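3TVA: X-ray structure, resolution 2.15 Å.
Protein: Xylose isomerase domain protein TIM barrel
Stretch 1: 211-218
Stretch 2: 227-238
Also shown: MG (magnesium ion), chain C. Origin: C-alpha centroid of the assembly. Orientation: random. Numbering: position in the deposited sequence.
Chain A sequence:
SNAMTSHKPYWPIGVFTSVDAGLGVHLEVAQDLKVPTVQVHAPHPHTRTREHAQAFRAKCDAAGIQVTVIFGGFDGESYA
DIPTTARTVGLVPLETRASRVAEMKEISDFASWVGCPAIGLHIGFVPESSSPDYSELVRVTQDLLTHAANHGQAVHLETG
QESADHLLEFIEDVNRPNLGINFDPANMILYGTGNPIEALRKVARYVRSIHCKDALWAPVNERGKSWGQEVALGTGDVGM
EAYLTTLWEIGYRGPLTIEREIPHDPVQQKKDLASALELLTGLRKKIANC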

ATOM      1  N   HIS A 211       3.912  -2.228   4.043  1.00 18.07           N
ATOM      2  CA  HIS A 211       3.784  -3.558   3.490  1.00 19.86           C
ATOM      3  C   HIS A 211       5.089  -4.322   3.665  1.00 22.92           C
ATOM      4  O   HIS A 211       6.182  -3.764   3.502  1.00 24.64           O
ATOM      5  N   CYS A 212       4.972  -5.590   4.045  1.00 20.43           N
ATOM      6  CA  CYS A 212       6.121  -6.468   4.065  1.00 17.70           C
ATOM      7  C   CYS A 212       6.055  -7.315   2.819  1.00 22.66           C
ATOM      8  O   CYS A 212       5.204  -8.198   2.696  1.00 23.06           O
ATOM      9  N   LYS A 213       6.969  -7.030   1.900  1.00 23.46           N
ATOM     10  CA  LYS A 213       7.022  -7.706   0.614  1.00 25.01           C
ATOM     11  C   LYS A 213       8.494  -7.713   0.210  1.00 23.59           C
ATOM     12  O   LYS A 213       9.261  -6.857   0.658  1.00 20.35           O
ATOM     13  N   ASP A 214       8.903  -8.667  -0.622  1.00 21.34           N
ATOM     14  CA  ASP A 214      10.320  -8.782  -0.980  1.00 23.55           C
ATOM     15  C   ASP A 214      10.489  -8.891  -2.497  1.00 22.82           C
ATOM     16  O   ASP A 214       9.567  -9.308  -3.205  1.00 22.31           O
ATOM     17  N   ALA A 215      11.664  -8.520  -2.996  1.00 21.99           N
ATOM     18  CA  ALA A 215      11.923  -8.583  -4.432  1.00 25.28           C
ATOM     19  C   ALA A 215      13.411  -8.674  -4.733  1.00 26.72           C
ATOM     20  O   ALA A 215      14.244  -8.319  -3.898  1.00 28.86           O
ATOM     21  N   LEU A 216      13.730  -9.136  -5.939  1.00 24.40           N
ATOM     22  CA  LEU A 216      15.106  -9.172  -6.432  1.00 25.07           C
ATOM     23  C   LEU A 216      15.302  -8.028  -7.419  1.00 26.51           C
ATOM     24  O   LEU A 216      14.411  -7.748  -8.227  1.00 24.65           O
ATOM     25  N   TRP A 217      16.447  -7.357  -7.353  1.00 27.56           N
ATOM     26  CA  TRP A 217      16.772  -6.326  -8.341  1.00 28.04           C
ATOM     27  C   TRP A 217      16.803  -6.900  -9.753  1.00 30.91           C
ATOM     28  O   TRP A 217      17.180  -8.054  -9.955  1.00 32.11           O
ATOM     29  N   ALA A 218      16.433  -6.087 -10.737  1.00 31.76           N
ATOM     30  CA  ALA A 218      16.732  -6.417 -12.128  1.00 31.67           C
ATOM     31  C   ALA A 218      18.248  -6.341 -12.330  1.00 35.44           C
ATOM     32  O   ALA A 218      18.952  -5.745 -11.507  1.00 38.09           O
ATOM     33  N   TRP A 227      11.135  -4.849 -15.023  1.00 28.00           N
ATOM     34  CA  TRP A 227      10.722  -5.078 -13.645  1.00 26.70           C
ATOM     35  C   TRP A 227      11.778  -5.929 -12.946  1.00 27.72           C
ATOM     36  O   TRP A 227      12.382  -6.799 -13.568  1.00 25.25           O
ATOM     37  N   GLY A 228      11.982  -5.700 -11.651  1.00 28.14           N
ATOM     38  CA  GLY A 228      12.637  -6.702 -10.828  1.00 30.04           C
ATOM     39  C   GLY A 228      11.658  -7.854 -10.609  1.00 30.49           C
ATOM     40  O   GLY A 228      10.598  -7.902 -11.234  1.00 31.81           O
ATOM     41  N   GLN A 229      11.989  -8.783  -9.722  1.00 27.94           N
ATOM     42  CA  GLN A 229      11.145  -9.958  -9.531  1.00 30.67           C
ATOM     43  C   GLN A 229      10.680 -10.077  -8.088  1.00 26.88           C
ATOM     44  O   GLN A 229      11.502 -10.129  -7.177  1.00 29.65           O
ATOM     45  N   GLU A 230       9.373 -10.139  -7.870  1.00 25.38           N
ATOM     46  CA  GLU A 230       8.866 -10.317  -6.512  1.00 28.94           C
ATOM     47  C   GLU A 230       9.078 -11.762  -6.082  1.00 27.40           C
ATOM     48  O   GLU A 230       8.871 -12.666  -6.874  1.00 27.60           O
ATOM     49  N   VAL A 231       9.514 -11.971  -4.841  1.00 27.99           N
ATOM     50  CA  VAL A 231       9.777 -13.314  -4.328  1.00 27.65           C
ATOM     51  C   VAL A 231       9.240 -13.449  -2.900  1.00 27.19           C
ATOM     52  O   VAL A 231       8.897 -12.452  -2.271  1.00 25.80           O
ATOM     53  N   ALA A 232       9.174 -14.682  -2.397  1.00 25.67           N
ATOM     54  CA  ALA A 232       8.704 -14.950  -1.040  1.00 27.74           C
ATOM     55  C   ALA A 232       9.497 -14.148   0.008  1.00 28.97           C
ATOM     56  O   ALA A 232      10.701 -13.937  -0.137  1.00 27.26           O
ATOM     57  N   LEU A 233       8.803 -13.692   1.047  1.00 28.54           N
ATOM     58  CA  LEU A 233       9.394 -12.798   2.033  1.00 28.97           C
ATOM     59  C   LEU A 233      10.681 -13.390   2.615  1.00 32.80           C
ATOM     60  O   LEU A 233      10.696 -14.534   3.064  1.00 29.12           O
ATOM     61  N   GLY A 234      11.759 -12.608   2.582  1.00 30.77           N
ATOM     62  CA  GLY A 234      13.032 -13.044   3.126  1.00 28.08           C
ATOM     63  C   GLY A 234      13.962 -13.690   2.119  1.00 32.25           C
ATOM     64  O   GLY A 234      15.134 -13.918   2.424  1.00 33.81           O
ATOM     65  N   THR A 235      13.449 -14.032   0.938  1.00 28.56           N
ATOM     66  CA  THR A 235      14.301 -14.649  -0.078  1.00 31.67           C
ATOM     67  C   THR A 235      14.829 -13.644  -1.104  1.00 32.60           C
ATOM     68  O   THR A 235      15.577 -14.016  -2.006  1.00 32.52           O
ATOM     69  N   GLY A 236      14.441 -12.378  -0.957  1.00 28.07           N
ATOM     70  CA  GLY A 236      14.840 -11.347  -1.902  1.00 30.21           C
ATOM     71  C   GLY A 236      15.951 -10.421  -1.438  1.00 31.60           C
ATOM     72  O   GLY A 236      16.767 -10.797  -0.605  1.00 30.39           O
ATOM     73  N   ASP A 237      15.991  -9.220  -2.017  1.00 29.19           N
ATOM     74  CA  ASP A 237      17.037  -8.231  -1.739  1.00 26.61           C
ATOM     75  C   ASP A 237      16.686  -7.125  -0.733  1.00 28.80           C
ATOM     76  O   ASP A 237      17.498  -6.231  -0.504  1.00 25.14           O
ATOM     77  N   VAL A 238      15.479  -7.147  -0.171  1.00 27.93           N
ATOM     78  CA  VAL A 238      15.115  -6.121   0.797  1.00 26.89           C
ATOM     79  C   VAL A 238      15.960  -6.184   2.078  1.00 26.48           C
ATOM     80  O   VAL A 238      16.407  -5.141   2.541  1.00 27.68           O
TER

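Asp-214 is the polar hub of this contact. With chi1 in the t well, its carboxylate reaches into the loop that follows the strand of the second stretch and collects backbone amides: Asp-214 OD1 accepts from Val-238 N (3.0 Å), while Asp-214 OD2 accepts from Gly-234 N (2.9 Å) and, weakly, from Gly-236 N (2.9 Å). A short, two-oxygen acceptor suits a loop whose amides turn inward. Water 1 also donates to Asp-214 OD2 (2.6 Å). Glycine fits both loop positions: a CB on Gly-236 would clash with Asp-214 OD1 and Ala-215 O, and the backbone angles of Gly-234 by themselves call for glycine.

Asp-237, chi1 m, returns the favor, its OD2 accepting from Trp-217 N (2.9 Å). Trp-217, also m, sends its indole NE1 to water 3 (2.8 Å between NE1 and the water O), which donates to Asp-237 O.

Apolar contacts add to these bonds. Leu-216 (m, t) lies on the same sheet face as Gln-229 and Val-231, its CD1 3.9 Å from Val-231 CG1. On the other face, beside Glu-230, Ala-215 presents only a methyl, its CB 4.1 Å from Glu-230 CA. Leu-233 (t, p) brings CD1 within 4.2 Å of Cys-212 CB. Farther out, His-211 misses the second stretch and instead binds magnesium through ND1, 2.5 Å from MG.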

ATOM      1  CB  HIS A 211       3.356  -3.484   2.020  1.00 17.80           C
ATOM      2  CG  HIS A 211       1.936  -3.044   1.849  1.00 21.66           C
ATOM      3  ND1 HIS A 211       1.417  -2.622   0.647  1.00 17.08           N
ATOM      4  CD2 HIS A 211       0.921  -2.953   2.744  1.00 23.21           C
ATOM      5  CE1 HIS A 211       0.152  -2.278   0.801  1.00 19.46           C
ATOM      6  NE2 HIS A 211      -0.179  -2.475   2.065  1.00 22.88           N
ATOM      7  CB  CYS A 212       6.111  -7.360   5.308  1.00 19.71           C
ATOM      8  SG  CYS A 212       6.382  -6.398   6.812  1.00 29.56           S
ATOM      9  CB  LYS A 213       6.172  -6.960  -0.421  1.00 19.46           C
ATOM     10  CG  LYS A 213       5.942  -7.770  -1.688  1.00 27.32           C
ATOM     11  CD  LYS A 213       5.866  -6.903  -2.930  1.00 31.50           C
ATOM     12  CE  LYS A 213       4.614  -6.120  -2.991  1.00 29.41           C
ATOM     13  NZ  LYS A 213       4.757  -4.891  -3.848  1.00 24.58           N
ATOM     14  CB  ASP A 214      10.941 -10.003  -0.284  1.00 22.74           C
ATOM     15  CG  ASP A 214      12.441  -9.834   0.009  1.00 25.89           C
ATOM     16  OD1 ASP A 214      13.093  -8.923  -0.555  1.00 26.41           O
ATOM     17  OD2 ASP A 214      12.972 -10.636   0.807  1.00 24.20           O
ATOM     18  CB  ALA A 215      11.317  -7.367  -5.136  1.00 20.41           C
ATOM     19  CB  LEU A 216      15.380 -10.505  -7.143  1.00 28.51           C
ATOM     20  CG  LEU A 216      15.294 -11.775  -6.290  1.00 33.24           C
ATOM     21  CD1 LEU A 216      15.369 -13.043  -7.174  1.00 34.97           C
ATOM     22  CD2 LEU A 216      16.412 -11.790  -5.219  1.00 29.85           C
ATOM     23  CB  TRP A 217      18.151  -5.719  -8.060  1.00 26.98           C
ATOM     24  CG  TRP A 217      18.213  -4.925  -6.805  1.00 27.50           C
ATOM     25  CD1 TRP A 217      18.672  -5.347  -5.588  1.00 30.68           C
ATOM     26  CD2 TRP A 217      17.808  -3.563  -6.631  1.00 24.66           C
ATOM     27  NE1 TRP A 217      18.563  -4.331  -4.665  1.00 29.31           N
ATOM     28  CE2 TRP A 217      18.036  -3.228  -5.279  1.00 26.31           C
ATOM     29  CE3 TRP A 217      17.262  -2.600  -7.482  1.00 27.65           C
ATOM     30  CZ2 TRP A 217      17.752  -1.965  -4.762  1.00 27.95           C
ATOM     31  CZ3 TRP A 217      16.971  -1.350  -6.969  1.00 28.42           C
ATOM     32  CH2 TRP A 217      17.215  -1.044  -5.618  1.00 27.66           C
ATOM     33  CB  ALA A 218      16.017  -5.440 -13.061  1.00 29.99           C
ATOM     34  CB  TRP A 227       9.413  -5.868 -13.608  1.00 26.67           C
ATOM     35  CG  TRP A 227       8.136  -5.105 -13.916  1.00 28.24           C
ATOM     36  CD1 TRP A 227       7.226  -5.384 -14.917  1.00 28.48           C
ATOM     37  CD2 TRP A 227       7.607  -3.979 -13.199  1.00 24.92           C
ATOM     38  NE1 TRP A 227       6.177  -4.492 -14.863  1.00 28.53           N
ATOM     39  CE2 TRP A 227       6.389  -3.619 -13.822  1.00 26.56           C
ATOM     40  CE3 TRP A 227       8.051  -3.233 -12.096  1.00 27.32           C
ATOM     41  CZ2 TRP A 227       5.611  -2.548 -13.378  1.00 26.29           C
ATOM     42  CZ3 TRP A 227       7.276  -2.168 -11.652  1.00 27.53           C
ATOM     43  CH2 TRP A 227       6.067  -1.837 -12.292  1.00 25.20           C
ATOM     44  CB  GLN A 229      11.920 -11.225  -9.916  1.00 36.67           C
ATOM     45  CG  GLN A 229      11.138 -12.514  -9.705  1.00 46.22           C
ATOM     46  CD  GLN A 229      12.010 -13.765  -9.815  1.00 60.66           C
ATOM     47  OE1 GLN A 229      13.222 -13.683 -10.050  1.00 63.63           O
ATOM     48  NE2 GLN A 229      11.390 -14.933  -9.638  1.00 64.92           N
ATOM     49  CB  GLU A 230       7.384  -9.946  -6.408  1.00 31.81           C
ATOM     50  CG  GLU A 230       6.875  -9.989  -4.969  1.00 39.50           C
ATOM     51  CD  GLU A 230       5.354  -9.890  -4.844  1.00 43.36           C
ATOM     52  OE1 GLU A 230       4.699  -9.360  -5.770  1.00 47.69           O
ATOM     53  OE2 GLU A 230       4.820 -10.352  -3.809  1.00 40.46           O
ATOM     54  CB  VAL A 231      11.294 -13.637  -4.331  1.00 30.73           C
ATOM     55  CG1 VAL A 231      11.824 -13.722  -5.753  1.00 27.24           C
ATOM     56  CG2 VAL A 231      12.062 -12.585  -3.531  1.00 24.00           C
ATOM     57  CB  ALA A 232       8.780 -16.452  -0.741  1.00 31.01           C
ATOM     58  CB  LEU A 233       8.403 -12.534   3.164  1.00 28.43           C
ATOM     59  CG  LEU A 233       8.646 -11.234   3.924  1.00 35.76           C
ATOM     60  CD1 LEU A 233       8.291 -10.060   3.023  1.00 33.65           C
ATOM     61  CD2 LEU A 233       7.860 -11.184   5.230  1.00 35.70           C
ATOM     62  CB  THR A 235      13.606 -15.833  -0.796  1.00 34.80           C
ATOM     63  OG1 THR A 235      12.463 -15.357  -1.518  1.00 32.77           O
ATOM     64  CG2 THR A 235      13.169 -16.882   0.219  1.00 34.40           C
ATOM     65  CB  ASP A 237      17.522  -7.599  -3.047  1.00 23.62           C
ATOM     66  CG  ASP A 237      18.177  -8.610  -3.966  1.00 32.16           C
ATOM     67  OD1 ASP A 237      18.807  -9.556  -3.444  1.00 30.15           O
ATOM     68  OD2 ASP A 237      18.056  -8.469  -5.203  1.00 35.71           O
ATOM     69  CB  VAL A 238      13.600  -6.100   1.152  1.00 23.57           C
ATOM     70  CG1 VAL A 238      13.344  -5.145   2.327  1.00 19.02           C
ATOM     71  CG2 VAL A 238      12.777  -5.679  -0.045  1.00 18.61           C
TER
HETATM   72 MG    MG C 291       2.429  -2.664  -1.597  1.00  7.92          MG
HETATM   73  O   HOH W   1      15.130  -9.847   1.995  1.00 26.67           O
HETATM   74  O   HOH W   2       7.003 -10.882  -1.373  1.00 26.75           O
HETATM   75  O   HOH W   3      18.877  -3.704  -1.980  1.00 45.11           O